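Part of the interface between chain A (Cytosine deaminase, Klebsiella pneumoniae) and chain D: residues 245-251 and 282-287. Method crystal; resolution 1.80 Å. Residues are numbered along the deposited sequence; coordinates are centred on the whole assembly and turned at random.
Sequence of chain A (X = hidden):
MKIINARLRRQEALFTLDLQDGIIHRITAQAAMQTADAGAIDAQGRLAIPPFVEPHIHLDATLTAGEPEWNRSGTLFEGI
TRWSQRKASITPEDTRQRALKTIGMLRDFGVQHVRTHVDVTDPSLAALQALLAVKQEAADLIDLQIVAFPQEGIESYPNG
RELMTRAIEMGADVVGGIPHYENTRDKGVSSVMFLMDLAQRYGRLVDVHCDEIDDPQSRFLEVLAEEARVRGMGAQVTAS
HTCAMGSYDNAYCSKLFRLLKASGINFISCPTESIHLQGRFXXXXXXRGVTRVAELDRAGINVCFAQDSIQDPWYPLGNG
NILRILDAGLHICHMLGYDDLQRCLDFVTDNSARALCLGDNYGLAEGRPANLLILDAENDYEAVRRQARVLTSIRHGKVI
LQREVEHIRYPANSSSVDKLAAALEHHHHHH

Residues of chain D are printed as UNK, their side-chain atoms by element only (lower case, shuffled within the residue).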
ATOM      1  N   MET A 245       4.629 -21.360   2.153  1.00 11.82           N
ATOM      2  CA  MET A 245       4.218 -21.518   3.545  1.00 10.90           C
ATOM      3  C   MET A 245       2.812 -20.947   3.772  1.00 11.59           C
ATOM      4  O   MET A 245       2.043 -21.470   4.568  1.00 11.91           O
ATOM      5  CB  MET A 245       5.218 -20.885   4.515  1.00 11.00           C
ATOM      6  CG  MET A 245       4.924 -21.261   5.959  1.00 13.35           C
ATOM      7  SD  MET A 245       5.699 -20.125   7.126  1.00 17.88           S
ATOM      8  CE  MET A 245       7.403 -20.349   6.659  1.00 13.27           C
ATOM      9  N   GLY A 246       2.464 -19.892   3.046  1.00 13.70           N
ATOM     10  CA  GLY A 246       1.111 -19.359   3.106  1.00 14.36           C
ATOM     11  C   GLY A 246       0.036 -20.288   2.557  1.00 17.50           C
ATOM     12  O   GLY A 246      -1.155 -20.004   2.683  1.00 18.66           O
ATOM     13  N   SER A 247       0.446 -21.402   1.952  1.00 10.60           N
ATOM     14  CA  SER A 247      -0.506 -22.413   1.512  1.00 11.30           C
ATOM     15  C   SER A 247      -0.282 -23.796   2.153  1.00 12.11           C
ATOM     16  O   SER A 247      -0.950 -24.761   1.771  1.00 13.26           O
ATOM     17  CB  SER A 247      -0.462 -22.541  -0.021  1.00 16.30           C
ATOM     18  OG  SER A 247      -0.780 -21.299  -0.644  1.00 14.36           O
ATOM     19  N   TYR A 248       0.652 -23.910   3.107  1.00 10.63           N
ATOM     20  CA  TYR A 248       0.981 -25.231   3.668  1.00 11.72           C
ATOM     21  C   TYR A 248      -0.188 -25.868   4.401  1.00 12.57           C
ATOM     22  O   TYR A 248      -1.044 -25.186   4.975  1.00 13.43           O
ATOM     23  CB  TYR A 248       2.166 -25.186   4.654  1.00 13.45           C
ATOM     24  CG  TYR A 248       3.540 -25.145   4.025  1.00  9.14           C
ATOM     25  CD1 TYR A 248       3.720 -25.422   2.670  1.00 11.29           C
ATOM     26  CD2 TYR A 248       4.659 -24.829   4.788  1.00 11.59           C
ATOM     27  CE1 TYR A 248       4.982 -25.372   2.101  1.00 14.93           C
ATOM     28  CE2 TYR A 248       5.924 -24.779   4.228  1.00 11.59           C
ATOM     29  CZ  TYR A 248       6.077 -25.048   2.884  1.00 12.35           C
ATOM     30  OH  TYR A 248       7.337 -24.994   2.328  1.00 11.51           O
ATOM     31  N   ASP A 249      -0.206 -27.189   4.386  1.00 15.42           N
ATOM     32  CA  ASP A 249      -1.033 -27.922   5.318  1.00 15.66           C
ATOM     33  C   ASP A 249      -0.699 -27.416   6.725  1.00 11.56           C
ATOM     34  O   ASP A 249       0.468 -27.226   7.062  1.00 11.16           O
ATOM     35  CB  ASP A 249      -0.733 -29.411   5.226  1.00 17.37           C
ATOM     36  CG  ASP A 249      -1.500 -30.209   6.256  1.00 19.52           C
ATOM     37  OD1 ASP A 249      -2.653 -30.597   5.957  1.00 14.71           O
ATOM     38  OD2 ASP A 249      -0.960 -30.428   7.366  1.00 16.36           O
ATOM     39  N   ASN A 250      -1.720 -27.179   7.529  1.00 10.95           N
ATOM     40  CA  ASN A 250      -1.515 -26.586   8.846  1.00 14.39           C
ATOM     41  C   ASN A 250      -0.854 -27.482   9.877  1.00 15.10           C
ATOM     42  O   ASN A 250      -0.102 -26.986  10.718  1.00 14.63           O
ATOM     43  CB  ASN A 250      -2.822 -26.016   9.384  1.00 14.92           C
ATOM     44  CG  ASN A 250      -3.299 -24.853   8.567  1.00 21.57           C
ATOM     45  OD1 ASN A 250      -2.495 -24.057   8.081  1.00 13.91           O
ATOM     46  ND2 ASN A 250      -4.607 -24.757   8.381  1.00 31.79           N
ATOM     47  N   ALA A 251      -1.128 -28.787   9.823  1.00 11.29           N
ATOM     48  CA  ALA A 251      -0.488 -29.733  10.738  1.00 16.28           C
ATOM     49  C   ALA A 251       1.006 -29.832  10.431  1.00 11.71           C
ATOM     50  O   ALA A 251       1.854 -29.799  11.339  1.00 12.76           O
ATOM     51  CB  ALA A 251      -1.154 -31.104  10.650  1.00 14.54           C
TER
ATOM     52  N   UNK D 282     -10.487 -17.586   7.630  1.00 12.55           N
ATOM     53  CA  UNK D 282      -9.679 -18.630   6.998  1.00 11.67           C
ATOM     54  C   UNK D 282      -8.481 -18.932   7.879  1.00 18.56           C
ATOM     55  O   UNK D 282      -8.068 -18.104   8.681  1.00 18.81           O
ATOM     56  o   UNK D 282     -11.194 -18.770   4.702  1.00 20.55           O
ATOM     57  c   UNK D 282      -9.109 -18.136   5.666  1.00 16.43           C
ATOM     58  o   UNK D 282      -9.801 -17.562   3.484  1.00 18.90           O
ATOM     59  c   UNK D 282     -10.114 -18.159   4.542  1.00 20.76           C
ATOM     60  N   UNK D 283      -7.889 -20.103   7.702  1.00 17.73           N
ATOM     61  CA  UNK D 283      -6.526 -20.280   8.169  1.00 19.34           C
ATOM     62  C   UNK D 283      -5.582 -20.037   6.985  1.00 25.01           C
ATOM     63  O   UNK D 283      -5.269 -18.890   6.640  1.00 21.93           O
ATOM     64  o   UNK D 283      -6.636 -22.709   7.886  1.00 25.71           O
ATOM     65  c   UNK D 283      -6.324 -21.669   8.790  1.00 22.95           C
ATOM     66  N   UNK D 284      -5.137 -21.118   6.362  1.00 15.67           N
ATOM     67  CA  UNK D 284      -4.197 -21.031   5.252  1.00 16.43           C
ATOM     68  C   UNK D 284      -4.603 -22.088   4.246  1.00 15.84           C
ATOM     69  O   UNK D 284      -4.933 -23.202   4.643  1.00 17.03           O
ATOM     70  n   UNK D 284      -2.112 -19.556   8.975  1.00 16.42           N
ATOM     71  c   UNK D 284      -2.389 -20.355   6.898  1.00 17.02           C
ATOM     72  c   UNK D 284      -2.526 -20.630   8.225  1.00 19.58           C
ATOM     73  c   UNK D 284      -2.757 -21.267   5.745  1.00 16.65           C
ATOM     74  c   UNK D 284      -1.711 -18.550   8.139  1.00 15.48           C
ATOM     75  c   UNK D 284      -1.873 -19.015   6.818  1.00 15.80           C
ATOM     76  c   UNK D 284      -1.526 -18.167   5.759  1.00 16.96           C
ATOM     77  c   UNK D 284      -0.875 -16.471   7.386  1.00 19.99           C
ATOM     78  c   UNK D 284      -1.206 -17.282   8.436  1.00 17.30           C
ATOM     79  c   UNK D 284      -1.028 -16.897   6.055  1.00 17.75           C
ATOM     80  N   UNK D 285      -4.610 -21.741   2.938  1.00 17.25           N
ATOM     81  CA  UNK D 285      -4.315 -20.403   2.398  1.00 17.40           C
ATOM     82  C   UNK D 285      -5.399 -19.390   2.769  1.00 14.71           C
ATOM     83  O   UNK D 285      -6.526 -19.775   3.049  1.00 18.48           O
ATOM     84  c   UNK D 285      -5.138 -21.837   0.671  1.00 26.25           C
ATOM     85  c   UNK D 285      -4.892 -22.714   1.868  1.00 24.55           C
ATOM     86  c   UNK D 285      -4.304 -20.628   0.882  1.00 20.24           C
ATOM     87  N   UNK D 286      -5.039 -18.116   2.780  1.00 13.22           N
ATOM     88  CA  UNK D 286      -5.911 -17.068   3.277  1.00 11.55           C
ATOM     89  C   UNK D 286      -6.412 -16.253   2.095  1.00 11.95           C
ATOM     90  O   UNK D 286      -5.609 -15.700   1.342  1.00 12.78           O
ATOM     91  c   UNK D 286      -5.962 -15.298   5.118  1.00 22.26           C
ATOM     92  c   UNK D 286      -4.234 -15.555   6.993  1.00 28.91           C
ATOM     93  c   UNK D 286      -5.119 -16.171   4.230  1.00 19.29           C
ATOM     94  n   UNK D 286      -4.995 -16.439   7.935  1.00 30.19           N
ATOM     95  c   UNK D 286      -5.103 -14.588   6.175  1.00 30.35           C
ATOM     96  N   UNK D 287      -7.729 -16.172   1.926  1.00 10.78           N
ATOM     97  CA  UNK D 287      -8.285 -15.459   0.779  1.00 13.92           C
ATOM     98  C   UNK D 287      -8.063 -13.945   0.872  1.00 15.01           C
ATOM     99  O   UNK D 287      -7.949 -13.387   1.969  1.00 10.46           O
ATOM    100  n   UNK D 287     -14.039 -17.606   0.959  1.00 15.39           N
ATOM    101  c   UNK D 287     -12.122 -15.580   1.466  1.00 12.25           C
ATOM    102  c   UNK D 287     -13.006 -17.880   1.745  1.00 18.35           C
ATOM    103  c   UNK D 287     -10.722 -14.977   1.549  1.00  9.64           C
ATOM    104  n   UNK D 287     -12.093 -16.948   1.999  1.00 14.42           N
ATOM    105  n   UNK D 287     -12.881 -19.091   2.275  1.00 18.01           N
ATOM    106  c   UNK D 287      -9.779 -15.773   0.616  1.00 11.12           C
TER
HETATM  107  O   HOH W   1      -2.257 -17.257   1.660  1.00 22.35           O

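Position 282 of chain D carries four side-chain atoms, two carbons followed by a pair of oxygens on the second. A planar fork of this kind at the end of a two-carbon chain is a carboxylate, and the residue is Asp D282. It takes no part in the contact, since its side chain is out of reach of the chain A stretch.

Position 283 has one carbon and one oxygen. Its CA-to-CB bond points toward chain A, and the side-chain oxygen of position 283 lies 2.9 Å from Asn A250 ND2. Carbon followed by a single terminal oxygen makes a hydroxymethyl group, so this is Ser D283. With chi1 at 58° (p), its hydroxyl accepts a hydrogen bond: Asn A250 ND2 donates to Ser D283 OG with an N-H...acceptor angle of 137°. The bend is appreciable, but the distance is short.

At position 284 ten side-chain atoms are present, nine carbons and one nitrogen. One carbon leads to a five-membered ring containing the nitrogen, fused to a six-membered ring of carbons. The CA-to-CB bond also points toward chain A, and ring carbons come close to Gly A246 O and Asn A250 OD1. Only an indole fits, and the residue is Trp D284. The ring meets its neighbours at the edge: Gly A246 O lies 3.6 Å from Trp D284 CE3, and Asn A250 OD1 lies 3.4 Å from Trp D284 CD1, both oxygens near the ring plane. Such placement sets carbonyl oxygens against the weakly positive C-H rim rather than the electron-rich face.

Position 285 has three carbons, one of them within bonding distance of the backbone nitrogen, which closes a five-membered ring. The CA of position 285 lies 3.2 Å from Gly A246 O, and the angle of 147° at the hydrogen marks a CA-H...O contact. This is Pro D285, preceded by a cis peptide bond. Ser A247 OG is 3.9 Å from Pro D285 CB.

Position 286 shows four carbons in an unbranched row ending in nitrogen: Lys D286. Its side chain makes no close contact with the chain A stretch and turns back within its own chain, where Lys D286 NZ donates to Ser D283 O at 2.8 Å.

Position 287 has three carbons, a nitrogen, then a carbon bearing two further nitrogens, the guanidinium of Arg D287. It is out of reach of the chain A stretch, but it forms a salt bridge with the first residue of its own stretch, Arg D287 NE lying 2.8 Å from Asp D282 OD2, while Arg D287 NH2 donates to Asp D282 OD1 at 3.0 Å.

The contact buries 278 Å² and works through two sites. Asn A250 uses its amide nitrogen for the serine and sets its oxygen beside the indole edge. The backbone oxygen Gly A246 O meets both Trp D284 and Pro D285; one water, its O 3.1 Å from Gly A246 O and 3.1 Å from Lys D286 N, donates to the first and accepts from the second, bridging the backbones.

Chain D (282-287) DSWPKR
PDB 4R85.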